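PDB 1FBN: fibrillarin-like rRNA/tRNA 2'-O-methyltransferase from Methanocaldococcus jannaschii, which probably uses S-adenosyl-L-methionine to methylate ribose 2'-hydroxyls at specific sites in pre-rRNA and tRNA, directed by guide RNAs within box C/D ribonucleoprotein particles. Local coordinates for residues E11-E15 and I25-S29; K34-D38 and G86-H91; G66-M70 and I207-V211; I72-I78 and I95-V101; Y173-K179 and H220-I226. All coordinates share one frame. Numbering follows the deposited sequence.

Interaction 1: residues E11-E15 and I25-S29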
# COMPACT_ATOMS: atom_id res chain seq x y z
N GLU A 11 -6.37 -6.30 -10.75
CA GLU A 11 -7.34 -5.38 -11.34
C GLU A 11 -6.71 -4.00 -11.48
O GLU A 11 -6.37 -3.35 -10.49
CB GLU A 11 -8.63 -5.30 -10.52
CG GLU A 11 -9.69 -4.41 -11.19
CD GLU A 11 -11.03 -4.38 -10.47
OE1 GLU A 11 -11.66 -5.46 -10.34
OE2 GLU A 11 -11.46 -3.29 -10.05
N ASN A 12 -6.53 -3.58 -12.73
CA ASN A 12 -5.94 -2.28 -13.05
C ASN A 12 -4.46 -2.14 -12.64
O ASN A 12 -4.00 -1.06 -12.28
CB ASN A 12 -6.79 -1.14 -12.47
CG ASN A 12 -6.66 0.16 -13.27
OD1 ASN A 12 -7.06 1.23 -12.80
ND2 ASN A 12 -6.11 0.07 -14.48
N ILE A 13 -3.74 -3.26 -12.67
CA ILE A 13 -2.31 -3.30 -12.39
C ILE A 13 -1.75 -3.99 -13.64
O ILE A 13 -2.41 -4.85 -14.22
CB ILE A 13 -1.96 -4.11 -11.11
CG1 ILE A 13 -2.58 -3.45 -9.88
CG2 ILE A 13 -0.44 -4.17 -10.92
CD1 ILE A 13 -2.27 -4.16 -8.60
N TYR A 14 -0.54 -3.62 -14.06
CA TYR A 14 0.00 -4.19 -15.28
C TYR A 14 1.38 -4.82 -15.18
O TYR A 14 2.29 -4.27 -14.56
CB TYR A 14 -0.03 -3.14 -16.40
CG TYR A 14 -1.41 -2.57 -16.60
CD1 TYR A 14 -1.86 -1.50 -15.83
CD2 TYR A 14 -2.33 -3.20 -17.44
CE1 TYR A 14 -3.18 -1.08 -15.88
CE2 TYR A 14 -3.65 -2.78 -17.50
CZ TYR A 14 -4.07 -1.72 -16.71
OH TYR A 14 -5.39 -1.34 -16.72
N GLU A 15 1.50 -6.01 -15.77
CA GLU A 15 2.77 -6.72 -15.81
C GLU A 15 3.48 -6.27 -17.08
O GLU A 15 2.90 -6.30 -18.16
CB GLU A 15 2.54 -8.22 -15.88
CG GLU A 15 3.81 -9.02 -15.92
CD GLU A 15 3.54 -10.49 -16.06
OE1 GLU A 15 3.33 -10.94 -17.20
OE2 GLU A 15 3.53 -11.20 -15.02
N ILE A 25 6.42 -4.25 -13.18
CA ILE A 25 4.99 -3.93 -13.07
C ILE A 25 4.77 -2.44 -13.19
O ILE A 25 5.68 -1.64 -12.98
CB ILE A 25 4.35 -4.42 -11.75
CG1 ILE A 25 5.04 -3.76 -10.55
CG2 ILE A 25 4.36 -5.95 -11.68
CD1 ILE A 25 4.36 -4.08 -9.23
N ALA A 26 3.53 -2.06 -13.50
CA ALA A 26 3.20 -0.65 -13.66
C ALA A 26 1.72 -0.39 -13.43
O ALA A 26 0.92 -1.32 -13.29
CB ALA A 26 3.59 -0.19 -15.07
N THR A 27 1.37 0.88 -13.32
CA THR A 27 -0.02 1.29 -13.16
C THR A 27 -0.32 2.29 -14.28
O THR A 27 0.59 2.90 -14.86
CB THR A 27 -0.30 1.93 -11.77
OG1 THR A 27 0.61 3.00 -11.53
CG2 THR A 27 -0.18 0.89 -10.67
N LYS A 28 -1.60 2.40 -14.64
CA LYS A 28 -2.03 3.32 -15.68
C LYS A 28 -2.25 4.68 -15.01
O LYS A 28 -3.16 4.86 -14.20
CB LYS A 28 -3.33 2.79 -16.30
CG LYS A 28 -3.77 3.51 -17.55
CD LYS A 28 -5.00 2.85 -18.13
CE LYS A 28 -4.70 1.45 -18.62
NZ LYS A 28 -5.91 0.80 -19.20
N SER A 29 -1.37 5.63 -15.33
CA SER A 29 -1.40 6.98 -14.75
C SER A 29 -2.72 7.75 -14.90
O SER A 29 -3.32 7.77 -15.98
CB SER A 29 -0.26 7.82 -15.33
OG SER A 29 -0.25 9.13 -14.80
O HOH W 1 -3.55 1.62 -12.78

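Interaction 2: residues K34-D38 and G86-H91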
# COMPACT_ATOMS: atom_id res chain seq x y z
N LYS A 34 3.06 13.65 -16.11
CA LYS A 34 3.69 13.93 -14.83
C LYS A 34 4.40 12.73 -14.22
O LYS A 34 3.87 11.62 -14.21
CB LYS A 34 2.65 14.44 -13.82
CG LYS A 34 3.24 14.90 -12.48
CD LYS A 34 2.14 15.23 -11.47
CE LYS A 34 2.66 16.06 -10.30
NZ LYS A 34 3.79 15.42 -9.58
N LYS A 35 5.63 12.96 -13.76
CA LYS A 35 6.40 11.93 -13.09
C LYS A 35 6.40 12.33 -11.61
O LYS A 35 6.79 13.45 -11.26
CB LYS A 35 7.83 11.86 -13.63
CG LYS A 35 7.93 11.21 -15.00
CD LYS A 35 9.37 10.94 -15.37
CE LYS A 35 9.47 10.27 -16.73
NZ LYS A 35 10.88 9.90 -17.05
N VAL A 36 5.90 11.44 -10.77
CA VAL A 36 5.83 11.68 -9.33
C VAL A 36 7.22 11.61 -8.69
O VAL A 36 7.60 12.51 -7.93
CB VAL A 36 4.88 10.67 -8.64
CG1 VAL A 36 4.88 10.88 -7.13
CG2 VAL A 36 3.48 10.82 -9.20
N TYR A 37 7.97 10.57 -9.01
CA TYR A 37 9.30 10.36 -8.44
C TYR A 37 10.36 9.93 -9.47
O TYR A 37 11.22 9.11 -9.18
CB TYR A 37 9.23 9.35 -7.29
CG TYR A 37 8.74 7.96 -7.69
CD1 TYR A 37 7.38 7.72 -7.94
CD2 TYR A 37 9.63 6.89 -7.78
CE1 TYR A 37 6.93 6.43 -8.27
CE2 TYR A 37 9.19 5.61 -8.11
CZ TYR A 37 7.84 5.38 -8.35
OH TYR A 37 7.43 4.11 -8.67
N ASP A 38 10.28 10.53 -10.66
CA ASP A 38 11.20 10.24 -11.76
C ASP A 38 11.19 8.76 -12.17
O ASP A 38 12.22 8.18 -12.50
CB ASP A 38 12.62 10.72 -11.42
CG ASP A 38 13.46 11.00 -12.66
OD1 ASP A 38 13.07 11.87 -13.47
OD2 ASP A 38 14.52 10.36 -12.82
N GLY A 86 4.78 10.31 -1.41
CA GLY A 86 3.86 10.19 -2.53
C GLY A 86 4.01 8.98 -3.44
O GLY A 86 3.11 8.71 -4.24
N THR A 87 5.11 8.24 -3.30
CA THR A 87 5.38 7.07 -4.15
C THR A 87 4.26 6.04 -4.21
O THR A 87 3.58 5.93 -5.23
CB THR A 87 6.70 6.36 -3.74
OG1 THR A 87 7.78 7.30 -3.79
CG2 THR A 87 7.01 5.21 -4.67
N THR A 88 4.06 5.27 -3.14
CA THR A 88 3.01 4.26 -3.13
C THR A 88 1.61 4.87 -3.30
O THR A 88 0.81 4.36 -4.09
CB THR A 88 3.08 3.36 -1.88
OG1 THR A 88 4.37 2.73 -1.84
CG2 THR A 88 2.01 2.27 -1.93
N PRO A 89 1.31 5.98 -2.59
CA PRO A 89 -0.02 6.60 -2.74
C PRO A 89 -0.36 6.97 -4.19
O PRO A 89 -1.51 6.85 -4.60
CB PRO A 89 0.09 7.83 -1.86
CG PRO A 89 0.94 7.35 -0.74
CD PRO A 89 2.04 6.62 -1.48
N SER A 90 0.63 7.39 -4.97
CA SER A 90 0.35 7.75 -6.36
C SER A 90 -0.09 6.54 -7.19
O SER A 90 -1.02 6.64 -8.00
CB SER A 90 1.55 8.45 -7.00
OG SER A 90 2.67 7.59 -7.10
N HIS A 91 0.56 5.40 -6.97
CA HIS A 91 0.22 4.18 -7.70
C HIS A 91 -1.10 3.59 -7.25
O HIS A 91 -1.85 3.05 -8.06
CB HIS A 91 1.35 3.15 -7.58
CG HIS A 91 2.53 3.43 -8.45
ND1 HIS A 91 3.70 3.99 -7.97
CD2 HIS A 91 2.72 3.23 -9.77
CE1 HIS A 91 4.56 4.11 -8.97
NE2 HIS A 91 3.99 3.66 -10.07

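Interaction 3: residues G66-M70 and I207-V211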
# COMPACT_ATOMS: atom_id res chain seq x y z
N GLY A 66 5.78 -12.04 -5.23
CA GLY A 66 4.75 -13.07 -5.18
C GLY A 66 3.41 -12.87 -4.49
O GLY A 66 2.73 -13.85 -4.21
N LEU A 67 3.02 -11.63 -4.21
CA LEU A 67 1.73 -11.37 -3.57
C LEU A 67 0.63 -11.96 -4.46
O LEU A 67 0.62 -11.72 -5.67
CB LEU A 67 1.50 -9.86 -3.42
CG LEU A 67 0.21 -9.42 -2.73
CD1 LEU A 67 0.27 -9.77 -1.26
CD2 LEU A 67 0.01 -7.93 -2.90
N LYS A 68 -0.26 -12.75 -3.87
CA LYS A 68 -1.36 -13.37 -4.62
C LYS A 68 -2.72 -12.73 -4.33
O LYS A 68 -3.63 -12.79 -5.16
CB LYS A 68 -1.43 -14.88 -4.33
CG LYS A 68 -0.16 -15.64 -4.66
CD LYS A 68 0.22 -15.51 -6.12
CE LYS A 68 1.57 -16.14 -6.38
NZ LYS A 68 2.04 -15.87 -7.75
N VAL A 69 -2.86 -12.14 -3.15
CA VAL A 69 -4.11 -11.49 -2.76
C VAL A 69 -3.93 -9.97 -2.79
O VAL A 69 -3.25 -9.40 -1.93
CB VAL A 69 -4.55 -11.91 -1.33
CG1 VAL A 69 -5.92 -11.33 -1.00
CG2 VAL A 69 -4.56 -13.43 -1.20
N MSE A 70 -4.49 -9.33 -3.80
CA MSE A 70 -4.43 -7.87 -3.93
C MSE A 70 -5.87 -7.38 -3.96
O MSE A 70 -6.53 -7.39 -5.01
CB MSE A 70 -3.68 -7.47 -5.21
CG MSE A 70 -3.69 -5.97 -5.49
SE MSE A 70 -3.11 -4.97 -4.11
CE MSE A 70 -2.64 -3.49 -4.98
N ILE A 207 -5.36 -14.16 8.34
CA ILE A 207 -4.23 -13.94 7.43
C ILE A 207 -4.34 -14.79 6.16
O ILE A 207 -4.31 -16.02 6.22
CB ILE A 207 -2.88 -14.20 8.14
CG1 ILE A 207 -2.78 -13.33 9.41
CG2 ILE A 207 -1.72 -13.92 7.18
CD1 ILE A 207 -2.89 -11.82 9.18
N VAL A 208 -4.45 -14.11 5.02
CA VAL A 208 -4.58 -14.77 3.72
C VAL A 208 -3.36 -14.69 2.81
O VAL A 208 -3.32 -15.36 1.78
CB VAL A 208 -5.85 -14.30 2.94
CG1 VAL A 208 -7.11 -14.68 3.72
CG2 VAL A 208 -5.81 -12.79 2.69
N ASP A 209 -2.39 -13.86 3.17
CA ASP A 209 -1.16 -13.73 2.40
C ASP A 209 -0.05 -13.19 3.29
O ASP A 209 -0.29 -12.49 4.27
CB ASP A 209 -1.36 -12.81 1.18
CG ASP A 209 -0.46 -13.20 -0.00
OD1 ASP A 209 0.62 -13.79 0.21
OD2 ASP A 209 -0.84 -12.92 -1.16
N GLU A 210 1.18 -13.56 2.94
CA GLU A 210 2.37 -13.16 3.68
C GLU A 210 3.53 -13.19 2.69
O GLU A 210 3.85 -14.24 2.13
CB GLU A 210 2.61 -14.14 4.83
CG GLU A 210 3.70 -13.73 5.79
CD GLU A 210 3.91 -14.72 6.92
OE1 GLU A 210 2.91 -15.31 7.41
OE2 GLU A 210 5.07 -14.92 7.33
N VAL A 211 4.13 -12.02 2.46
CA VAL A 211 5.23 -11.90 1.50
C VAL A 211 6.50 -11.29 2.07
O VAL A 211 6.50 -10.16 2.57
CB VAL A 211 4.80 -11.05 0.27
CG1 VAL A 211 5.88 -11.07 -0.80
CG2 VAL A 211 3.49 -11.55 -0.31
O HOH W 2 2.25 -14.85 -1.76

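Interaction 4: residues I72-I78 and I95-V101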
# COMPACT_ATOMS: atom_id res chain seq x y z
N ILE A 72 -7.08 -4.25 -3.42
CA ILE A 72 -7.32 -2.91 -3.94
C ILE A 72 -7.81 -2.98 -5.38
O ILE A 72 -7.08 -3.41 -6.27
CB ILE A 72 -6.04 -2.03 -3.84
CG1 ILE A 72 -5.63 -1.87 -2.38
CG2 ILE A 72 -6.29 -0.66 -4.49
CD1 ILE A 72 -4.33 -1.13 -2.16
N LYS A 73 -9.06 -2.57 -5.59
CA LYS A 73 -9.68 -2.57 -6.91
C LYS A 73 -9.90 -1.14 -7.41
O LYS A 73 -9.56 -0.17 -6.73
CB LYS A 73 -11.03 -3.30 -6.83
CG LYS A 73 -10.98 -4.69 -6.22
CD LYS A 73 -10.26 -5.69 -7.12
CE LYS A 73 -10.37 -7.10 -6.57
NZ LYS A 73 -9.83 -8.12 -7.51
N ARG A 74 -10.49 -1.01 -8.60
CA ARG A 74 -10.75 0.30 -9.21
C ARG A 74 -11.67 1.20 -8.39
O ARG A 74 -11.45 2.40 -8.31
CB ARG A 74 -11.33 0.16 -10.62
CG ARG A 74 -10.36 -0.34 -11.66
CD ARG A 74 -11.06 -0.58 -12.99
NE ARG A 74 -10.75 0.44 -13.99
CZ ARG A 74 -11.58 1.41 -14.35
NH1 ARG A 74 -12.78 1.50 -13.79
NH2 ARG A 74 -11.23 2.28 -15.29
N ASP A 75 -12.70 0.61 -7.80
CA ASP A 75 -13.67 1.37 -7.01
C ASP A 75 -13.47 1.27 -5.50
O ASP A 75 -14.36 1.62 -4.72
CB ASP A 75 -15.09 0.94 -7.39
CG ASP A 75 -15.37 -0.52 -7.05
OD1 ASP A 75 -14.41 -1.31 -6.87
OD2 ASP A 75 -16.56 -0.88 -6.95
N SER A 76 -12.31 0.78 -5.08
CA SER A 76 -12.02 0.63 -3.65
C SER A 76 -11.80 1.96 -2.94
O SER A 76 -11.30 2.93 -3.51
CB SER A 76 -10.77 -0.24 -3.44
OG SER A 76 -10.96 -1.57 -3.88
N LYS A 77 -12.21 2.00 -1.68
CA LYS A 77 -12.00 3.17 -0.85
C LYS A 77 -10.97 2.63 0.14
O LYS A 77 -11.20 1.61 0.79
CB LYS A 77 -13.29 3.59 -0.15
CG LYS A 77 -14.36 4.05 -1.15
CD LYS A 77 -15.72 4.27 -0.50
CE LYS A 77 -15.77 5.56 0.29
NZ LYS A 77 -17.15 5.84 0.79
N ILE A 78 -9.80 3.24 0.15
CA ILE A 78 -8.75 2.77 1.03
C ILE A 78 -8.20 3.81 2.00
O ILE A 78 -8.12 5.01 1.68
CB ILE A 78 -7.58 2.04 0.25
CG1 ILE A 78 -6.22 2.67 0.58
CG2 ILE A 78 -7.84 2.00 -1.26
CD1 ILE A 78 -5.05 1.91 0.01
N ILE A 95 -4.57 2.80 -9.50
CA ILE A 95 -5.35 1.56 -9.45
C ILE A 95 -6.81 1.85 -9.14
O ILE A 95 -7.71 1.48 -9.89
CB ILE A 95 -4.78 0.59 -8.38
CG1 ILE A 95 -3.32 0.27 -8.69
CG2 ILE A 95 -5.60 -0.69 -8.33
CD1 ILE A 95 -2.56 -0.31 -7.52
N ALA A 96 -7.04 2.51 -8.01
CA ALA A 96 -8.39 2.86 -7.58
C ALA A 96 -8.84 4.20 -8.19
O ALA A 96 -9.20 5.14 -7.47
CB ALA A 96 -8.44 2.91 -6.07
N ASP A 97 -8.85 4.26 -9.52
CA ASP A 97 -9.24 5.46 -10.24
C ASP A 97 -10.72 5.81 -10.09
O ASP A 97 -11.11 6.96 -10.31
CB ASP A 97 -8.84 5.36 -11.72
CG ASP A 97 -9.54 4.20 -12.45
OD1 ASP A 97 -9.58 3.08 -11.91
OD2 ASP A 97 -10.02 4.43 -13.58
N LYS A 98 -11.52 4.82 -9.71
CA LYS A 98 -12.96 5.02 -9.49
C LYS A 98 -13.24 5.01 -7.98
O LYS A 98 -14.39 4.94 -7.55
CB LYS A 98 -13.76 3.90 -10.16
CG LYS A 98 -13.53 3.71 -11.66
CD LYS A 98 -14.19 4.80 -12.49
CE LYS A 98 -13.30 6.03 -12.62
NZ LYS A 98 -13.97 7.12 -13.38
N GLY A 99 -12.17 5.06 -7.19
CA GLY A 99 -12.30 5.05 -5.74
C GLY A 99 -11.70 6.25 -5.03
O GLY A 99 -11.56 7.33 -5.61
N ILE A 100 -11.35 6.06 -3.76
CA ILE A 100 -10.78 7.12 -2.93
C ILE A 100 -9.68 6.59 -2.03
O ILE A 100 -9.72 5.46 -1.57
CB ILE A 100 -11.87 7.77 -2.02
CG1 ILE A 100 -12.91 8.48 -2.87
CG2 ILE A 100 -11.25 8.79 -1.08
CD1 ILE A 100 -14.03 9.09 -2.07
N VAL A 101 -8.68 7.44 -1.78
CA VAL A 101 -7.57 7.09 -0.91
C VAL A 101 -7.40 8.17 0.16
O VAL A 101 -7.07 9.32 -0.16
CB VAL A 101 -6.24 6.97 -1.69
CG1 VAL A 101 -5.15 6.48 -0.77
CG2 VAL A 101 -6.41 6.04 -2.87

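Interaction 5: residues Y173-K179 and H220-I226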
# COMPACT_ATOMS: atom_id res chain seq x y z
N TYR A 173 -10.24 -5.80 3.73
CA TYR A 173 -8.87 -6.27 3.91
C TYR A 173 -7.90 -5.30 4.57
O TYR A 173 -7.99 -4.08 4.39
CB TYR A 173 -8.26 -6.67 2.56
CG TYR A 173 -8.87 -7.90 1.94
CD1 TYR A 173 -10.11 -7.84 1.30
CD2 TYR A 173 -8.22 -9.12 1.99
CE1 TYR A 173 -10.68 -8.97 0.72
CE2 TYR A 173 -8.78 -10.26 1.41
CZ TYR A 173 -10.01 -10.17 0.79
OH TYR A 173 -10.59 -11.30 0.25
N GLY A 174 -6.95 -5.88 5.29
CA GLY A 174 -5.91 -5.10 5.94
C GLY A 174 -4.58 -5.51 5.34
O GLY A 174 -4.28 -6.71 5.26
N MSE A 175 -3.83 -4.54 4.83
CA MSE A 175 -2.51 -4.78 4.25
C MSE A 175 -1.52 -4.05 5.14
O MSE A 175 -1.65 -2.84 5.35
CB MSE A 175 -2.43 -4.24 2.82
CG MSE A 175 -3.41 -4.86 1.83
SE MSE A 175 -3.16 -4.31 0.12
CE MSE A 175 -1.90 -5.46 -0.41
N ILE A 176 -0.55 -4.76 5.69
CA ILE A 176 0.43 -4.13 6.57
C ILE A 176 1.87 -4.60 6.34
O ILE A 176 2.16 -5.80 6.36
CB ILE A 176 0.02 -4.31 8.07
CG1 ILE A 176 0.97 -3.52 8.99
CG2 ILE A 176 0.00 -5.78 8.46
CD1 ILE A 176 0.58 -3.57 10.45
N ALA A 177 2.75 -3.64 6.06
CA ALA A 177 4.16 -3.92 5.84
C ALA A 177 4.84 -3.78 7.20
O ALA A 177 4.89 -2.69 7.77
CB ALA A 177 4.75 -2.93 4.85
N ILE A 178 5.34 -4.89 7.73
CA ILE A 178 5.97 -4.90 9.04
C ILE A 178 7.50 -5.02 9.03
O ILE A 178 8.06 -5.96 8.45
CB ILE A 178 5.39 -6.02 9.93
CG1 ILE A 178 3.87 -5.84 10.07
CG2 ILE A 178 6.05 -6.01 11.30
CD1 ILE A 178 3.21 -6.84 11.00
N LYS A 179 8.15 -4.05 9.65
CA LYS A 179 9.60 -4.03 9.79
C LYS A 179 9.86 -4.65 11.17
O LYS A 179 9.57 -4.03 12.19
CB LYS A 179 10.12 -2.59 9.76
CG LYS A 179 11.61 -2.47 10.01
CD LYS A 179 12.06 -1.03 10.02
CE LYS A 179 13.54 -0.92 10.33
NZ LYS A 179 13.99 0.50 10.32
N HIS A 220 11.47 -7.40 6.42
CA HIS A 220 10.17 -6.76 6.21
C HIS A 220 9.25 -7.81 5.59
O HIS A 220 9.65 -8.52 4.66
CB HIS A 220 10.28 -5.60 5.22
CG HIS A 220 10.68 -4.30 5.83
ND1 HIS A 220 11.96 -4.05 6.30
CD2 HIS A 220 9.99 -3.14 6.01
CE1 HIS A 220 12.03 -2.80 6.73
NE2 HIS A 220 10.85 -2.23 6.57
N VAL A 221 8.02 -7.89 6.09
CA VAL A 221 7.03 -8.84 5.58
C VAL A 221 5.69 -8.14 5.41
O VAL A 221 5.24 -7.42 6.30
CB VAL A 221 6.83 -10.05 6.53
CG1 VAL A 221 5.65 -10.89 6.08
CG2 VAL A 221 8.09 -10.91 6.56
N MSE A 222 5.07 -8.34 4.24
CA MSE A 222 3.76 -7.76 3.96
C MSE A 222 2.69 -8.78 4.34
O MSE A 222 2.67 -9.90 3.83
CB MSE A 222 3.63 -7.41 2.46
CG MSE A 222 2.29 -6.81 2.03
SE MSE A 222 1.96 -5.13 2.61
CE MSE A 222 2.77 -4.20 1.36
N PHE A 223 1.84 -8.41 5.29
CA PHE A 223 0.75 -9.28 5.73
C PHE A 223 -0.56 -8.77 5.12
O PHE A 223 -0.76 -7.57 4.97
CB PHE A 223 0.61 -9.27 7.26
CG PHE A 223 1.69 -10.03 7.98
CD1 PHE A 223 1.58 -11.40 8.19
CD2 PHE A 223 2.81 -9.37 8.47
CE1 PHE A 223 2.56 -12.11 8.88
CE2 PHE A 223 3.81 -10.06 9.16
CZ PHE A 223 3.68 -11.44 9.37
N VAL A 224 -1.41 -9.71 4.72
CA VAL A 224 -2.72 -9.38 4.17
C VAL A 224 -3.72 -10.25 4.92
O VAL A 224 -3.52 -11.46 5.06
CB VAL A 224 -2.81 -9.66 2.65
CG1 VAL A 224 -4.21 -9.33 2.15
CG2 VAL A 224 -1.78 -8.84 1.89
N GLY A 225 -4.77 -9.62 5.43
CA GLY A 225 -5.78 -10.37 6.16
C GLY A 225 -7.18 -9.85 5.93
O GLY A 225 -7.36 -8.67 5.61
N ILE A 226 -8.16 -10.74 6.04
CA ILE A 226 -9.57 -10.36 5.87
C ILE A 226 -10.12 -10.01 7.25
O ILE A 226 -9.92 -10.76 8.21
CB ILE A 226 -10.42 -11.49 5.26
CG1 ILE A 226 -9.85 -11.90 3.91
CG2 ILE A 226 -11.86 -11.04 5.09
CD1 ILE A 226 -10.77 -12.81 3.10

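Interaction 1: residues E11-E15 and I25-S29
Residues 11-15 and 25-29 meet in an antiparallel beta hairpin of the five-stranded N-terminal sheet, where the short segments of strands 13-17 and 25-28 approach to 4.6 Å at 141° between their directions. Glu11 lies beyond reach of the other segment; its OE2 accepts a hydrogen bond from Arg74 N. At Asn12 the direct pairing is replaced by water: one molecule donates to Asn12 O and accepts from Lys28 N, both at 2.8 Å. Ile13 directs its side chain to helices 58-64 and 87-95, the side also met by Ile25 and Thr27, so this part of the hairpin packs against the methyltransferase domain. Tyr14 forms an antiparallel hydrogen-bonded pair with Ala26: Tyr14 N to Ala26 O is 2.8 Å and Ala26 N to Tyr14 O 2.7 Å. Tyr14 has the largest area covered by the other segment, 94 Å²; Ala26 O and Thr27 CA lie at the edge of its ring, which makes an edge-to-face contact with Tyr49. Lys28 NZ gives Tyr14 OH a weak hydrogen bond of 3.3 Å. Glu15, whose OE1 is salt-bridged to Lys7, forms the next, non-hydrogen-bonded pair with Ile25, CA atoms 4.5 Å apart and Glu15 CA 4.5 Å from Ile25 CG2.

Interaction 2: residues K34-D38 and G86-H91
Tyr37, with 69 Å² covered, is the main residue of this contact between the 34-38 loop and the start of helix 87-95. Its ring lies against Thr87 in a CH-pi arrangement: Thr87 CG2 is 3.9 Å from the ring centroid and 16° off the normal, well over the face. The Tyr37 and His91 rings meet rim to rim, with centroids 5.7 Å apart and planes at 71°, and the Tyr37 hydroxyl accepts a hydrogen bond from the backbone N of Asn53. Val36, covered by 46 Å², points its side chain at the first helical turn, where CG2 lies 3.8 Å from Ser90 CB and CG1 4.0 Å from Gly86 O. Thr87, with 40 Å² covered, thus sits beneath the tyrosine while Val36 packs beside it on Gly86 and Ser90. Gly86 is the N-cap; its phi of 114° would jam a CB against the preceding carbonyl. The first turn is closed by Ser90 N to Gly86 O at 2.9 Å, and Ser90 OG donates to Thr87 O at 2.7 Å. Thr87 and Thr88 are predicted to bind S-adenosyl-L-methionine, so the loop packs directly on a probable cofactor-site residue. Arg50 of strand 47-51 touches Val36, Tyr37 and His91 and hydrogen-bonds Ser90 OG, linking the N-terminal sheet to the helix, while Thr88 and Pro89 of the helix touch Tyr80 of strand 77-81.

Interaction 3: residues G66-M70 and I207-V211
One carboxylate oxygen of Asp209 receives two consecutive backbone amides: Lys68 N lies 2.8 Å and Val69 N 2.9 Å from Asp209 OD2, with N-H...O angles of 153° and 156°. The side chain thus joins the loop to the strand where no backbone-to-backbone pairing does, since the nearest CA atoms, those of Leu67 and Val211, are still 6.2 Å apart. The other oxygen is engaged as well. Asp209 OD1 accepts from a water at 2.8 Å, which also donates to Gly66 O at 2.7 Å, and it takes a weak bond of 2.8 Å from Glu210 N. Gly66, with phi 108°, is the C-prime residue of a Schellman motif ending helix 58-64, so the loop begins precisely where the helix stops. Apolar contacts lie to both sides of the carboxylate along the strand: Leu67 CD1 rests 3.8 Å from Val211 CG2, and Val69 CG1 is 4.0 Å from Val208 CG2. Val208 and Asp209 both face Val224, a classic beta bulge that locally breaks the regular pairing. Strand 205-212 is an outermost strand of the mixed sheet, bonded to strand 220-227 through Val224 and Met222. The 66-70 loop runs roughly antiparallel to it (154° between end-to-end directions), with Leu67 and Met70 touching Met175 and Val69 touching Tyr173 of strand 172-179, while Ile207 and Glu210 reach helix 189-203.

Interaction 4: residues I72-I78 and I95-V101
Two isoleucine methyls form one apolar centre, Ile72 CG2 to Ile95 CG2 at 3.9 Å, with Ala96 CB 4.5 Å from the same Ile72 CG2. Further along, Ile78 CG1 lies 4.2 Å from Val101 CG1; both side chains share the sheet face covered by Val92 of helix 87-95. The backbones then pair in parallel, Lys77 with Ile100 and Ile78 with Val101, their CA atoms 4.6 and 4.9 Å apart. Ile100 N donates to Ser76 O at 3.1 Å, and Ile100 O accepts from Ile78 N at 2.8 Å. These strands belong to a beta-alpha-beta unit, 77-81, 87-95 and 100-105, the crossover of a Rossmann-like methyltransferase fold, and the contact brings the end of the helix beside the entry to the first strand. Gly99 lies where the chains close up: an ideal CB there would sit 1.9 Å from Ser76 O, a clash, whereas the existing CA makes a CA-H...O contact of 3.2 Å with that oxygen. Type I turns span Lys73 to Ser76 and Ala96 to Gly99. They are tied by Lys98 N to Arg74 O at 2.8 Å, and within the first of them Lys73 N donates to Ser76 OG at 2.7 Å. At the polar edge, Arg74 NH2 forms a salt bridge of 3.0 Å with Asp97 OD2; the oxygen lies over the guanidinium face, making the attraction purely one of charge.

Interaction 5: residues Y173-K179 and H220-I226
Strands 172-179 and 220-227 are antiparallel neighbours in the seven-stranded mixed sheet of the Rossmann-like methyltransferase fold, their 173-179 and 220-226 segments 4.6 Å apart at closest approach and 160° between directions. Three hydrogen-bonded pairs satisfy both N and O of each member. Gly174 N to Gly225 O is 2.8 Å and Gly225 N to Gly174 O 3.0 Å; Ile176 N to Phe223 O is 2.9 Å and Phe223 N to Ile176 O 2.8 Å; Ile178 N to Val221 O is 2.9 Å and Val221 N to Ile178 O 3.0 Å. Angles at hydrogen of 157° to 177° show near-linear bonds. The intervening residues bond outward: Tyr173, Met175 and Ala177 pair with strand 144-149, Met222 and Val224 with strand 205-212, and Lys179 O is hydrogen-bonded to Ser182 OG. Some paired carbonyls also receive a CA-H...O contact, as Ile178 O does from His220 CA at 3.2 Å. On one face, Ile176 CG2 lies 3.7 Å from Phe223 CB and Ile178 CD1 3.6 Å from Phe223 CD2, with Ile176, Ile178 and Val221 touching helix 189-203. The other face carries Met175 and Met222, both selenomethionine; Ala177 CB is 4.2 Å from Met222 SE. Lys179 lies about 4 Å, side chain to side chain, from Ala152, a predicted cofactor-site residue. Its CB sits over the His220 ring, 3.7 Å from the centroid, while His220 ND1 is hydrogen-bonded to Lys218 O.

Interactions 1 and 5 are the buried contacts, both antiparallel backbone pairings, but in different sheets and with nearest atoms about 8 Å apart. Interactions 2, 3 and 4 are partly buried: interaction 2 relies on CH-pi and apolar packing, interaction 3 on one aspartate carboxylate flanked by apolar packing, interaction 4 on parallel pairing plus a salt bridge at its edge. Interactions 3, 4 and 5 reach the same mixed sheet; 3 and 5 adjoin, with Val208 N 2.8 Å from Val224 O. Interactions 2 and 4 share helix 87-95, at its start and its end. Interaction 1 meets interaction 4 where Glu11 OE2 lies 2.9 Å from Arg74 N, joining the N-terminal sheet to the methyltransferase fold.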